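Local coordinates for protein phosphoserine aminotransferase SerC (Cytophaga hutchinsonii ATCC 33406, PDB 3FFR) that probably catalyses the reversible, pyridoxal-phosphate-dependent transfer of an amino group between glutamate and 3-phosphohydroxypyruvate in the route to serine, at residues Arg207-Glu210 / Lys211-Leu215; Lys220-Thr224 / Tyr225-Pro229. All coordinates share one frame; numbering follows the deposited sequence.

Contact 1: Arg207-Glu210 / Lys211-Leu215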
ATOM      1  N   ARG A 207     -22.721  10.967   4.944  1.00 26.38           N
ATOM      2  CA  ARG A 207     -23.269  11.292   3.607  1.00 25.69           C
ATOM      3  C   ARG A 207     -22.490  10.554   2.494  1.00 26.48           C
ATOM      4  O   ARG A 207     -23.043  10.035   1.504  1.00 27.51           O
ATOM      5  CB  ARG A 207     -23.278  12.811   3.365  1.00 29.11           C
ATOM      6  CG  ARG A 207     -24.124  13.578   4.383  1.00 31.85           C
ATOM      7  CD  ARG A 207     -24.241  15.038   4.085  1.00 33.63           C
ATOM      8  NE  ARG A 207     -24.921  15.264   2.821  1.00 33.82           N
ATOM      9  CZ  ARG A 207     -24.371  15.824   1.742  1.00 38.27           C
ATOM     10  NH1 ARG A 207     -23.139  16.288   1.746  1.00 35.92           N
ATOM     11  NH2 ARG A 207     -25.095  15.949   0.644  1.00 39.44           N
ATOM     12  N   VAL A 208     -21.186  10.488   2.690  1.00 25.71           N
ATOM     13  CA  VAL A 208     -20.322   9.815   1.741  1.00 24.84           C
ATOM     14  C   VAL A 208     -20.632   8.305   1.743  1.00 26.80           C
ATOM     15  O   VAL A 208     -20.818   7.685   0.691  1.00 26.56           O
ATOM     16  CB  VAL A 208     -18.824  10.066   2.059  1.00 25.81           C
ATOM     17  CG1 VAL A 208     -17.942   9.300   1.073  1.00 24.73           C
ATOM     18  CG2 VAL A 208     -18.489  11.590   1.956  1.00 24.91           C
ATOM     19  N   ILE A 209     -20.726   7.751   2.944  1.00 28.00           N
ATOM     20  CA  ILE A 209     -21.010   6.315   3.146  1.00 27.53           C
ATOM     21  C   ILE A 209     -22.350   5.978   2.486  1.00 28.46           C
ATOM     22  O   ILE A 209     -22.487   5.023   1.730  1.00 27.82           O
ATOM     23  CB  ILE A 209     -21.020   5.966   4.658  1.00 25.02           C
ATOM     24  CG1 ILE A 209     -19.574   6.105   5.234  1.00 26.63           C
ATOM     25  CG2 ILE A 209     -21.572   4.540   4.892  1.00 27.59           C
ATOM     26  CD1 ILE A 209     -19.514   6.277   6.754  1.00 28.98           C
ATOM     27  N   GLU A 210     -23.338   6.811   2.741  1.00 28.15           N
ATOM     28  CA  GLU A 210     -24.683   6.540   2.207  1.00 29.86           C
ATOM     29  C   GLU A 210     -24.728   6.612   0.698  1.00 28.54           C
ATOM     30  O   GLU A 210     -25.449   5.847   0.047  1.00 29.47           O
ATOM     31  CB  GLU A 210     -25.734   7.448   2.825  1.00 35.27           C
ATOM     32  CG  GLU A 210     -26.013   7.039   4.266  1.00 40.03           C
ATOM     33  CD  GLU A 210     -26.343   5.514   4.451  1.00 48.16           C
ATOM     34  OE1 GLU A 210     -27.176   4.943   3.677  1.00 42.17           O
ATOM     35  OE2 GLU A 210     -25.788   4.897   5.410  1.00 42.63           O
ATOM     36  N   LYS A 211     -23.928   7.496   0.128  1.00 28.69           N
ATOM     37  CA  LYS A 211     -23.908   7.604  -1.340  1.00 27.51           C
ATOM     38  C   LYS A 211     -23.369   6.296  -1.937  1.00 27.65           C
ATOM     39  O   LYS A 211     -23.900   5.777  -2.920  1.00 26.78           O
ATOM     40  CB  LYS A 211     -23.089   8.826  -1.819  1.00 28.42           C
ATOM     41  CG  LYS A 211     -22.923   8.910  -3.348  1.00 28.27           C
ATOM     42  CD  LYS A 211     -24.240   9.156  -4.104  1.00 29.51           C
ATOM     43  CE  LYS A 211     -24.039   9.224  -5.622  1.00 31.78           C
ATOM     44  NZ  LYS A 211     -23.336  10.442  -6.056  1.00 28.09           N
ATOM     45  N   SER A 212     -22.313   5.756  -1.338  1.00 27.25           N
ATOM     46  CA  SER A 212     -21.734   4.513  -1.848  1.00 26.43           C
ATOM     47  C   SER A 212     -22.742   3.365  -1.787  1.00 28.49           C
ATOM     48  O   SER A 212     -22.871   2.534  -2.723  1.00 28.37           O
ATOM     49  CB  SER A 212     -20.402   4.165  -1.153  1.00 29.49           C
ATOM     50  OG  SER A 212     -20.590   3.683   0.154  1.00 28.08           O
ATOM     51  N   LYS A 213     -23.460   3.308  -0.678  1.00 27.30           N
ATOM     52  CA  LYS A 213     -24.494   2.283  -0.493  1.00 26.74           C
ATOM     53  C   LYS A 213     -25.624   2.435  -1.519  1.00 29.73           C
ATOM     54  O   LYS A 213     -26.156   1.436  -2.038  1.00 31.84           O
ATOM     55  CB  LYS A 213     -25.033   2.302   0.943  1.00 29.33           C
ATOM     56  CG  LYS A 213     -23.995   1.787   1.928  1.00 30.55           C
ATOM     57  CD  LYS A 213     -24.293   2.123   3.364  1.00 32.25           C
ATOM     58  CE  LYS A 213     -25.462   1.442   3.887  1.00 45.33           C
ATOM     59  NZ  LYS A 213     -25.669   1.968   5.276  1.00 52.35           N
ATOM     60  N   ALA A 214     -25.984   3.676  -1.812  1.00 27.25           N
ATOM     61  CA  ALA A 214     -27.029   3.963  -2.823  1.00 30.88           C
ATOM     62  C   ALA A 214     -26.605   3.504  -4.229  1.00 30.57           C
ATOM     63  O   ALA A 214     -27.395   2.955  -4.995  1.00 32.45           O
ATOM     64  CB  ALA A 214     -27.397   5.468  -2.833  1.00 29.52           C
ATOM     65  N   LEU A 215     -25.347   3.735  -4.576  1.00 28.91           N
ATOM     66  CA  LEU A 215     -24.846   3.314  -5.906  1.00 29.66           C
ATOM     67  C   LEU A 215     -24.802   1.807  -6.026  1.00 32.93           C
ATOM     68  O   LEU A 215     -25.199   1.236  -7.037  1.00 35.77           O
ATOM     69  CB  LEU A 215     -23.447   3.847  -6.174  1.00 31.02           C
ATOM     70  CG  LEU A 215     -23.395   5.319  -6.467  1.00 34.57           C
ATOM     71  CD1 LEU A 215     -21.940   5.682  -6.852  1.00 38.27           C
ATOM     72  CD2 LEU A 215     -24.392   5.657  -7.592  1.00 37.92           C
TER
HETATM   73  O   HOH W   1     -28.595   2.542   4.076  1.00 65.72           O
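Helix 206-217, which follows strand 200-205 of the seven-stranded sheet in this aminotransferase, carries an i to i+3 ion pair between Glu-210 and Lys-213 on its outer surface. Lys-213 NZ lies 2.9 Å from Glu-210 OE2, which it meets on the syn side, 19° out of the carboxylate plane. The carboxylate arrives there because the glutamate chain folds at its second torsion (chi2 -52°), while the lysine bends at chi3 and crosses it. A water joins the other oxygen, donating to Glu-210 OE1 at 2.8 Å and accepting a weak bond from Lys-213 NZ, so the pair is closed by a solvent bridge. The aliphatic part of the lysine also runs beside Ile-209 in the same direction, with Lys-213 CD 3.9 Å from Ile-209 CG2.

On the inner side the hydroxyl of Ser-212 turns back onto the helix backbone. With OG set between its own N and carbonyl carbon (chi1 74°), Ser-212 OG donates to Ile-209 O at 2.8 Å. That carbonyl also accepts the helical bond from Lys-213 N at 3.1 Å, whereas OG approaches from further to one side of the carbonyl. Two donors thus grip one oxygen, and the bond gives the hydroxyl of this buried serine an acceptor within its own helix. Ordinary i to i+4 bonds continue from Lys-211, Ser-212 and Ala-214.

The remaining long side chains tie the helix to its surroundings: Arg-207 forms a salt bridge with Asp-183, and Lys-211 one with Glu-132. Val-208 packs on Leu-163 and Phe-165 of strand 163-167, and Ser-212 touches Asn-80 of helix 70-81, while Ile-209 and Ser-212 face Leu-232, Ile-228 and Pro-229 of helix 228-235.

Contact 2: Lys220-Thr224 / Tyr225-Pro229; sequences KSIGT and YHTIP
Ile-222 and Thr-227 meet because both hold a branch between their backbone N and carbonyl carbon: CG1 of the isoleucine (chi1 57°) and OG1 of the threonine (chi1 70°). The threonine methyl is thereby turned back toward the preceding chain, and the two side chains cross at about a right angle, Ile-222 CG1 3.7 Å from Thr-227 CG2. The same methyl, Thr-227 CG2, sits 3.3 Å from Gly-223 C and 3.4 Å from Thr-224 O, a close fit against the chain that enters the type I turn from Thr-224 to Thr-227. Beyond it, Ile-222 CD1 touches Pro-229 CD at 3.9 Å. Cutting Ile-222 back to an alanine is likely to open a gap beside the threonine methyl and to remove the contact with Pro-229 CD.

Thr-227 is the N-cap of helix 228-235, its OG1 accepting from Ser-230 N. A water bridges the turn, accepting from Thr-224 N at 2.8 Å and His-226 N at 3.0 Å. Thr-224 OG1 lies at the edge of the Tyr-225 ring, 3.4 Å from Tyr-225 CD1, and is hydrogen-bonded to Glu-75 of the second subunit. Tyr-225 CE2 stands 3.2 Å above the plane of the His-226 imidazole, over its centre, while His-226 CB lies over the tyrosine face; Glu-72 and Glu-242 hold the imidazole from its two nitrogens.

The loop, which meets the second subunit through Ser-221, Thr-224 and Tyr-225, leads into helix 228-235, with Ile-222 and Thr-227 against Asn-80 of helix 70-81, Ile-222 also on Leu-215 of helix 206-217, and Ile-228 over Trp-202 and Leu-204 of strand 200-205.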
ATOM      1  N   LYS A 220     -24.826  -0.943  -9.333  1.00 41.24           N
ATOM      2  CA  LYS A 220     -23.552  -0.460  -9.896  1.00 42.61           C
ATOM      3  C   LYS A 220     -22.403  -1.094  -9.123  1.00 38.82           C
ATOM      4  O   LYS A 220     -22.469  -1.229  -7.914  1.00 41.51           O
ATOM      5  CB  LYS A 220     -23.390   1.070  -9.733  1.00 43.59           C
ATOM      6  CG  LYS A 220     -24.517   1.899 -10.270  1.00 53.22           C
ATOM      7  CD  LYS A 220     -24.608   1.807 -11.766  1.00 62.07           C
ATOM      8  CE  LYS A 220     -25.423   2.970 -12.318  1.00 65.46           C
ATOM      9  NZ  LYS A 220     -25.327   3.044 -13.800  1.00 69.41           N
ATOM     10  N   SER A 221     -21.351  -1.494  -9.820  1.00 37.67           N
ATOM     11  CA  SER A 221     -20.154  -1.960  -9.103  1.00 34.68           C
ATOM     12  C   SER A 221     -19.452  -0.739  -8.560  1.00 32.64           C
ATOM     13  O   SER A 221     -19.232   0.232  -9.302  1.00 31.56           O
ATOM     14  CB  SER A 221     -19.187  -2.698 -10.006  1.00 34.65           C
ATOM     15  OG  SER A 221     -17.995  -2.946  -9.284  1.00 34.90           O
ATOM     16  N   ILE A 222     -19.116  -0.784  -7.274  1.00 31.41           N
ATOM     17  CA  ILE A 222     -18.363   0.289  -6.600  1.00 31.00           C
ATOM     18  C   ILE A 222     -16.969  -0.192  -6.194  1.00 28.78           C
ATOM     19  O   ILE A 222     -16.203   0.521  -5.505  1.00 28.28           O
ATOM     20  CB  ILE A 222     -19.089   0.921  -5.405  1.00 31.83           C
ATOM     21  CG1 ILE A 222     -19.459  -0.130  -4.332  1.00 31.03           C
ATOM     22  CG2 ILE A 222     -20.312   1.709  -5.917  1.00 30.96           C
ATOM     23  CD1 ILE A 222     -20.002   0.479  -3.045  1.00 32.13           C
ATOM     24  N   GLY A 223     -16.662  -1.406  -6.649  1.00 28.25           N
ATOM     25  CA  GLY A 223     -15.361  -1.997  -6.405  1.00 29.34           C
ATOM     26  C   GLY A 223     -15.390  -3.382  -5.796  1.00 25.35           C
ATOM     27  O   GLY A 223     -16.365  -4.114  -5.896  1.00 27.44           O
ATOM     28  N   THR A 224     -14.287  -3.680  -5.099  1.00 25.79           N
ATOM     29  CA  THR A 224     -14.100  -4.994  -4.477  1.00 25.31           C
ATOM     30  C   THR A 224     -13.672  -4.832  -3.022  1.00 25.86           C
ATOM     31  O   THR A 224     -14.522  -4.573  -2.165  1.00 27.84           O
ATOM     32  CB  THR A 224     -13.146  -5.926  -5.268  1.00 25.30           C
ATOM     33  OG1 THR A 224     -11.827  -5.371  -5.337  1.00 26.28           O
ATOM     34  CG2 THR A 224     -13.698  -6.250  -6.684  1.00 23.28           C
ATOM     35  N   TYR A 225     -12.386  -5.004  -2.764  1.00 27.23           N
ATOM     36  CA  TYR A 225     -11.866  -4.940  -1.385  1.00 27.79           C
ATOM     37  C   TYR A 225     -11.945  -3.572  -0.766  1.00 26.63           C
ATOM     38  O   TYR A 225     -12.086  -3.434   0.465  1.00 26.45           O
ATOM     39  CB  TYR A 225     -10.427  -5.541  -1.284  1.00 28.18           C
ATOM     40  CG  TYR A 225      -9.350  -4.702  -1.894  1.00 26.60           C
ATOM     41  CD1 TYR A 225      -9.307  -4.459  -3.262  1.00 26.06           C
ATOM     42  CD2 TYR A 225      -8.387  -4.126  -1.108  1.00 27.45           C
ATOM     43  CE1 TYR A 225      -8.335  -3.644  -3.820  1.00 29.47           C
ATOM     44  CE2 TYR A 225      -7.388  -3.312  -1.652  1.00 27.08           C
ATOM     45  CZ  TYR A 225      -7.381  -3.061  -3.005  1.00 29.30           C
ATOM     46  OH  TYR A 225      -6.429  -2.236  -3.543  1.00 29.26           O
ATOM     47  N   HIS A 226     -11.814  -2.547  -1.588  1.00 24.87           N
ATOM     48  CA  HIS A 226     -11.854  -1.179  -1.103  1.00 26.15           C
ATOM     49  C   HIS A 226     -13.100  -0.390  -1.460  1.00 26.64           C
ATOM     50  O   HIS A 226     -13.043   0.819  -1.686  1.00 26.02           O
ATOM     51  CB  HIS A 226     -10.557  -0.388  -1.331  1.00 26.77           C
ATOM     52  CG  HIS A 226      -9.457  -0.749  -0.364  1.00 26.04           C
ATOM     53  ND1 HIS A 226      -8.149  -0.318  -0.505  1.00 25.49           N
ATOM     54  CD2 HIS A 226      -9.479  -1.530   0.738  1.00 25.29           C
ATOM     55  CE1 HIS A 226      -7.425  -0.792   0.498  1.00 29.09           C
ATOM     56  NE2 HIS A 226      -8.204  -1.561   1.250  1.00 26.86           N
ATOM     57  N   THR A 227     -14.231  -1.082  -1.489  1.00 26.84           N
ATOM     58  CA  THR A 227     -15.488  -0.368  -1.485  1.00 27.18           C
ATOM     59  C   THR A 227     -15.601   0.225  -0.092  1.00 27.39           C
ATOM     60  O   THR A 227     -15.026  -0.294   0.875  1.00 26.56           O
ATOM     61  CB  THR A 227     -16.739  -1.240  -1.731  1.00 27.60           C
ATOM     62  OG1 THR A 227     -16.994  -2.111  -0.596  1.00 26.52           O
ATOM     63  CG2 THR A 227     -16.593  -2.032  -3.048  1.00 27.51           C
ATOM     64  N   ILE A 228     -16.368   1.313   0.029  1.00 27.11           N
ATOM     65  CA  ILE A 228     -16.608   1.881   1.347  1.00 26.20           C
ATOM     66  C   ILE A 228     -17.243   0.846   2.316  1.00 26.05           C
ATOM     67  O   ILE A 228     -16.778   0.692   3.438  1.00 27.26           O
ATOM     68  CB  ILE A 228     -17.404   3.212   1.274  1.00 27.00           C
ATOM     69  CG1 ILE A 228     -16.451   4.316   0.772  1.00 27.47           C
ATOM     70  CG2 ILE A 228     -17.946   3.618   2.672  1.00 26.01           C
ATOM     71  CD1 ILE A 228     -17.182   5.606   0.412  1.00 27.57           C
ATOM     72  N   PRO A 229     -18.299   0.130   1.902  1.00 26.96           N
ATOM     73  CA  PRO A 229     -18.880  -0.849   2.827  1.00 26.82           C
ATOM     74  C   PRO A 229     -17.922  -1.932   3.273  1.00 28.18           C
ATOM     75  O   PRO A 229     -17.933  -2.342   4.436  1.00 30.11           O
ATOM     76  CB  PRO A 229     -20.058  -1.404   2.034  1.00 27.78           C
ATOM     77  CG  PRO A 229     -20.480  -0.234   1.202  1.00 28.16           C
ATOM     78  CD  PRO A 229     -19.179   0.349   0.744  1.00 26.80           C
TER
HETATM   79  O   HOH W   2     -12.222  -1.838  -4.444  1.00 22.65           O

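In the fold
Contact 1 closes before contact 2 opens: helix 206-217 carries the first, and the loop after it, running into helix 228-235, carries the second. Their centres are about 11 Å apart, on the same side of the chain's centre, and all four segments belong to the class-V aminotransferase region of the chain. The two contacts meet directly. Leu-215 O and Lys-220 N are a probable hydrogen bond at 3.2 Å, and Ser-212 OG packs 3.4 Å from Ile-228 CB. Both regions also lean on helix 70-81. The chain thus folds back on itself beside the large sheet, linking a helix packed on the sheet to a turn that reaches the second subunit.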